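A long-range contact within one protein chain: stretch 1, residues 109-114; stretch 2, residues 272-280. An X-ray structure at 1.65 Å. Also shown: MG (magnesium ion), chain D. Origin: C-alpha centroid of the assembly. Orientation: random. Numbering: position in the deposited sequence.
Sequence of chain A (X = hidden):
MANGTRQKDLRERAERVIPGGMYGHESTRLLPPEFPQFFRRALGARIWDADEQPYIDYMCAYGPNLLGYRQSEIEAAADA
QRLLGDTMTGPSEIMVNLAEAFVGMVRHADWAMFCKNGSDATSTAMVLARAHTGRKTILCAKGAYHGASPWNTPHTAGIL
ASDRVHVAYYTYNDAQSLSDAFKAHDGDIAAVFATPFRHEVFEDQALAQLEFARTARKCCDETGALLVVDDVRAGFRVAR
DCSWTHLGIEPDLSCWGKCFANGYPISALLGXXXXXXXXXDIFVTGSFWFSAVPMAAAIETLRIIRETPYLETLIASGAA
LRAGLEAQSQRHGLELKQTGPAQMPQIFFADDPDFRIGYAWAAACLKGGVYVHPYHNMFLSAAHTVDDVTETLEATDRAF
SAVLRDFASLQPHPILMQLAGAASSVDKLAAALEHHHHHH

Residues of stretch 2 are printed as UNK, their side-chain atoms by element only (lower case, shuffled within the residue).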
ATOM      1  N   ALA A 109      -1.080 -13.879  19.159  1.00 23.49           N
ATOM      2  CA  ALA A 109      -0.080 -13.828  18.085  1.00 23.67           C
ATOM      3  C   ALA A 109       1.311 -14.205  18.608  1.00 21.48           C
ATOM      4  O   ALA A 109       1.675 -13.803  19.711  1.00 23.70           O
ATOM      5  CB  ALA A 109      -0.055 -12.445  17.492  1.00 23.94           C
ATOM      6  N   ASP A 110       2.065 -14.883  17.736  1.00 21.78           N
ATOM      7  CA  ASP A 110       3.475 -15.237  17.911  1.00 22.06           C
ATOM      8  C   ASP A 110       4.368 -14.559  16.854  1.00 22.30           C
ATOM      9  O   ASP A 110       5.583 -14.488  17.055  1.00 22.02           O
ATOM     10  CB  ASP A 110       3.637 -16.748  17.877  1.00 22.05           C
ATOM     11  CG  ASP A 110       2.707 -17.430  18.868  1.00 23.72           C
ATOM     12  OD1 ASP A 110       2.788 -17.094  20.035  1.00 28.16           O
ATOM     13  OD2 ASP A 110       1.865 -18.223  18.432  1.00 28.31           O
ATOM     14  N   TRP A 111       3.774 -14.054  15.758  1.00 20.79           N
ATOM     15  CA  TRP A 111       4.551 -13.411  14.709  1.00 19.51           C
ATOM     16  C   TRP A 111       3.776 -12.259  14.074  1.00 19.29           C
ATOM     17  O   TRP A 111       2.561 -12.186  14.177  1.00 18.78           O
ATOM     18  CB  TRP A 111       5.020 -14.439  13.670  1.00 20.58           C
ATOM     19  CG  TRP A 111       3.936 -15.251  13.029  1.00 20.07           C
ATOM     20  CD1 TRP A 111       3.584 -16.530  13.348  1.00 19.80           C
ATOM     21  CD2 TRP A 111       3.045 -14.838  11.979  1.00 20.79           C
ATOM     22  NE1 TRP A 111       2.566 -16.960  12.547  1.00 21.06           N
ATOM     23  CE2 TRP A 111       2.205 -15.944  11.698  1.00 21.34           C
ATOM     24  CE3 TRP A 111       2.896 -13.674  11.216  1.00 20.09           C
ATOM     25  CZ2 TRP A 111       1.209 -15.895  10.729  1.00 20.79           C
ATOM     26  CZ3 TRP A 111       1.901 -13.626  10.256  1.00 20.89           C
ATOM     27  CH2 TRP A 111       1.079 -14.729  10.009  1.00 21.13           C
ATOM     28  N   ALA A 112       4.507 -11.387  13.372  1.00 19.53           N
ATOM     29  CA  ALA A 112       3.918 -10.290  12.617  1.00 19.73           C
ATOM     30  C   ALA A 112       4.528 -10.187  11.210  1.00 19.73           C
ATOM     31  O   ALA A 112       5.692 -10.457  11.016  1.00 20.09           O
ATOM     32  CB  ALA A 112       4.115  -9.022  13.385  1.00 19.44           C
ATOM     33  N   MET A 113       3.714  -9.729  10.252  1.00 18.63           N
ATOM     34  CA  MET A 113       4.165  -9.291   8.956  1.00 20.18           C
ATOM     35  C   MET A 113       3.627  -7.871   8.725  1.00 21.08           C
ATOM     36  O   MET A 113       2.484  -7.572   9.148  1.00 20.63           O
ATOM     37  CB  MET A 113       3.683 -10.246   7.856  1.00 20.13           C
ATOM     38  CG  MET A 113       4.240 -11.654   8.019  1.00 22.57           C
ATOM     39  SD  MET A 113       3.505 -12.817   6.850  1.00 25.19           S
ATOM     40  CE  MET A 113       4.320 -12.358   5.325  1.00 26.39           C
ATOM     41  N   PHE A 114       4.455  -6.993   8.121  1.00 17.61           N
ATOM     42  CA  PHE A 114       4.117  -5.599   7.910  1.00 16.77           C
ATOM     43  C   PHE A 114       3.976  -5.348   6.420  1.00 17.05           C
ATOM     44  O   PHE A 114       4.779  -5.872   5.610  1.00 18.60           O
ATOM     45  CB  PHE A 114       5.145  -4.674   8.582  1.00 17.48           C
ATOM     46  CG  PHE A 114       5.196  -4.885  10.075  1.00 17.18           C
ATOM     47  CD1 PHE A 114       4.120  -4.530  10.867  1.00 18.21           C
ATOM     48  CD2 PHE A 114       6.267  -5.529  10.672  1.00 19.05           C
ATOM     49  CE1 PHE A 114       4.113  -4.811  12.222  1.00 18.78           C
ATOM     50  CE2 PHE A 114       6.242  -5.838  12.024  1.00 18.12           C
ATOM     51  CZ  PHE A 114       5.165  -5.489  12.791  1.00 18.45           C
ATOM     52  N   UNK A 272      -0.749 -16.667  14.887  1.00 20.36           N
ATOM     53  CA  UNK A 272      -0.294 -17.655  15.833  1.00 22.01           C
ATOM     54  C   UNK A 272       0.682 -18.613  15.136  1.00 21.58           C
ATOM     55  O   UNK A 272       0.734 -18.709  13.906  1.00 22.75           O
ATOM     56  c   UNK A 272      -1.462 -18.390  16.451  1.00 23.14           C
ATOM     57  o   UNK A 272      -1.969 -19.319  15.531  1.00 27.06           O
ATOM     58  N   UNK A 273       1.464 -19.325  15.944  1.00 23.80           N
ATOM     59  CA  UNK A 273       2.440 -20.309  15.471  1.00 25.45           C
ATOM     60  C   UNK A 273       1.791 -21.358  14.565  1.00 27.30           C
ATOM     61  O   UNK A 273       2.423 -21.858  13.677  1.00 31.56           O
ATOM     62  c   UNK A 273       3.195 -20.923  16.652  1.00 25.41           C
ATOM     63  o   UNK A 273       4.904 -19.314  16.267  1.00 27.32           O
ATOM     64  n   UNK A 273       4.645 -20.021  18.378  1.00 24.98           N
ATOM     65  c   UNK A 273       4.333 -20.028  17.092  1.00 25.45           C
ATOM     66  N   UNK A 274       0.507 -21.649  14.760  1.00 26.46           N
ATOM     67  CA  UNK A 274      -0.186 -22.645  13.929  1.00 28.72           C
ATOM     68  C   UNK A 274      -0.032 -22.291  12.439  1.00 27.18           C
ATOM     69  O   UNK A 274       0.104 -23.193  11.590  1.00 26.48           O
ATOM     70  c   UNK A 274      -4.958 -22.816  14.159  1.00 42.84           C
ATOM     71  n   UNK A 274      -6.028 -23.138  15.141  1.00 44.03           N
ATOM     72  c   UNK A 274      -1.649 -22.695  14.382  1.00 31.30           C
ATOM     73  c   UNK A 274      -3.871 -23.860  14.133  1.00 41.18           C
ATOM     74  c   UNK A 274      -2.625 -23.366  13.433  1.00 36.98           C
ATOM     75  N   UNK A 275      -0.058 -20.984  12.122  1.00 24.21           N
ATOM     76  CA  UNK A 275      -0.091 -20.474  10.743  1.00 24.02           C
ATOM     77  C   UNK A 275       1.291 -20.075  10.208  1.00 22.53           C
ATOM     78  O   UNK A 275       1.363 -19.566   9.090  1.00 22.90           O
ATOM     79  c   UNK A 275      -1.006 -19.274  10.676  1.00 25.65           C
ATOM     80  N   UNK A 276       2.355 -20.281  10.988  1.00 24.07           N
ATOM     81  CA  UNK A 276       3.678 -19.737  10.689  1.00 23.54           C
ATOM     82  C   UNK A 276       4.227 -20.345   9.392  1.00 25.30           C
ATOM     83  O   UNK A 276       4.764 -19.608   8.534  1.00 26.06           O
ATOM     84  n   UNK A 276       7.956 -17.164  13.690  1.00 22.54           N
ATOM     85  n   UNK A 276       6.655 -19.024  14.054  1.00 24.13           N
ATOM     86  c   UNK A 276       7.126 -17.853  14.469  1.00 24.16           C
ATOM     87  c   UNK A 276       5.992 -19.291  11.693  1.00 25.56           C
ATOM     88  c   UNK A 276       4.634 -19.962  11.866  1.00 25.91           C
ATOM     89  n   UNK A 276       6.724 -17.362  15.634  1.00 21.62           N
ATOM     90  c   UNK A 276       6.983 -19.641  12.785  1.00 24.59           C
ATOM     91  N   UNK A 277       4.078 -21.667   9.210  1.00 24.59           N
ATOM     92  CA  UNK A 277       4.651 -22.325   8.024  1.00 26.61           C
ATOM     93  C   UNK A 277       4.012 -21.797   6.747  1.00 25.42           C
ATOM     94  O   UNK A 277       4.714 -21.608   5.758  1.00 23.99           O
ATOM     95  c   UNK A 277       5.470 -24.554   8.951  1.00 33.91           C
ATOM     96  o   UNK A 277       6.507 -23.960   9.292  1.00 31.42           O
ATOM     97  o   UNK A 277       5.165 -25.690   9.341  1.00 45.12           O
ATOM     98  c   UNK A 277       4.499 -23.852   8.021  1.00 30.39           C
ATOM     99  N   UNK A 278       2.684 -21.607   6.763  1.00 23.18           N
ATOM    100  CA  UNK A 278       1.985 -21.108   5.586  1.00 23.75           C
ATOM    101  C   UNK A 278       2.404 -19.661   5.280  1.00 21.92           C
ATOM    102  O   UNK A 278       2.482 -19.251   4.142  1.00 22.04           O
ATOM    103  c   UNK A 278       0.495 -21.199   5.798  1.00 25.45           C
ATOM    104  N   UNK A 279       2.620 -18.882   6.329  1.00 21.88           N
ATOM    105  CA  UNK A 279       3.094 -17.518   6.188  1.00 21.92           C
ATOM    106  C   UNK A 279       4.448 -17.494   5.472  1.00 22.94           C
ATOM    107  O   UNK A 279       4.740 -16.554   4.721  1.00 23.63           O
ATOM    108  c   UNK A 279       3.213 -16.876   7.543  1.00 20.43           C
ATOM    109  N   UNK A 280       5.287 -18.499   5.723  1.00 26.31           N
ATOM    110  CA  UNK A 280       6.600 -18.570   5.023  1.00 27.98           C
ATOM    111  C   UNK A 280       6.470 -19.040   3.571  1.00 28.32           C
ATOM    112  O   UNK A 280       7.316 -18.696   2.737  1.00 25.66           O
ATOM    113  n   UNK A 280      10.457 -21.970   8.765  1.00 48.60           N
ATOM    114  c   UNK A 280       7.552 -19.478   5.793  1.00 30.24           C
ATOM    115  n   UNK A 280       9.973 -20.166   7.442  1.00 40.36           N
ATOM    116  c   UNK A 280       7.869 -18.968   7.187  1.00 32.98           C
ATOM    117  n   UNK A 280      12.077 -21.091   7.397  1.00 46.45           N
ATOM    118  c   UNK A 280      10.844 -21.071   7.876  1.00 45.62           C
ATOM    119  c   UNK A 280       8.634 -20.007   7.974  1.00 36.73           C
TER
HETATM  120 MG    MG D 502       1.576 -12.447  21.654  1.00 27.36          MG
HETATM  121  O   HOH W   1       1.110 -11.470  23.802  1.00 26.54           O
HETATM  122  O   HOH W   2       3.681 -13.384  22.454  1.00 28.61           O

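Position 272 carries one carbon and one oxygen: a hydroxymethyl group, hence Ser272. Its CA-to-CB bond points away from stretch 1, which suits a hydroxyl at a partly exposed place, yet CB still lies 3.9 Å from OD2 of Asp110. The main chain does more here: the carbonyl O of Ser272 accepts a hydrogen bond from NE1 of Trp111 at 2.9 Å.

Position 273 has two carbons, the second bearing one oxygen and one nitrogen. This is a short carboxamide, so Asn273. Its backbone N donates to OD2 of Asp110 at 2.8 Å; its ND2 is 3.3 Å from the same OD2, but at an angle too poor for a hydrogen bond. OD1 lies near the plane of the Trp111 ring, at its edge, 4.2 Å from CD1.

At 274 four carbons run in a row to a terminal nitrogen, which identifies Lys274. The chain leads away and makes no contact with stretch 1, as befits an exposed, charged residue.

Position 275 has a single carbon and is Ala275. This CB is 4.0 Å from CZ2 of Trp111, a modest apolar contact made by a buried methyl.

Position 276 shows three carbons, a nitrogen, then a carbon carrying two more nitrogens: the guanidinium of Arg276. Its NE and NH2 both donate to OD1 of Asn273, at 2.8 and 2.7 Å, which ties the side chain back to its own stretch. CB of Trp111 lies over one face of the guanidinium, while the aliphatic base of the arginine approaches the indole, with CB 3.7 Å from NE1 of Trp111.

Position 277 has two carbons, the second with two oxygens. This carboxylate is Asp277, exposed and pointing away.

A lone carbon at 278 gives Ala278, buried but out of contact with stretch 1.

Position 279 also has one carbon, so Ala279. Pointing toward stretch 1, its methyl sits over the face of the Trp111 six-membered ring, 4.2 Å from CB to the ring centroid, in a CH-pi contact. The same CB is 4.1 Å from SD of Met113.

Position 280 repeats the three-carbon chain and guanidinium, giving Arg280, exposed and without contact.

The contact thus turns on Trp111. Its indole nitrogen is satisfied by a carbonyl, and its six-membered ring packs against alanine methyls. Asp110 adds a second hydrogen bond, to the backbone of Asn273, so polar anchoring at the start of stretch 2 gives way to apolar packing along the helix.

Stretch 2, residues 272-280: SNKARDAAR
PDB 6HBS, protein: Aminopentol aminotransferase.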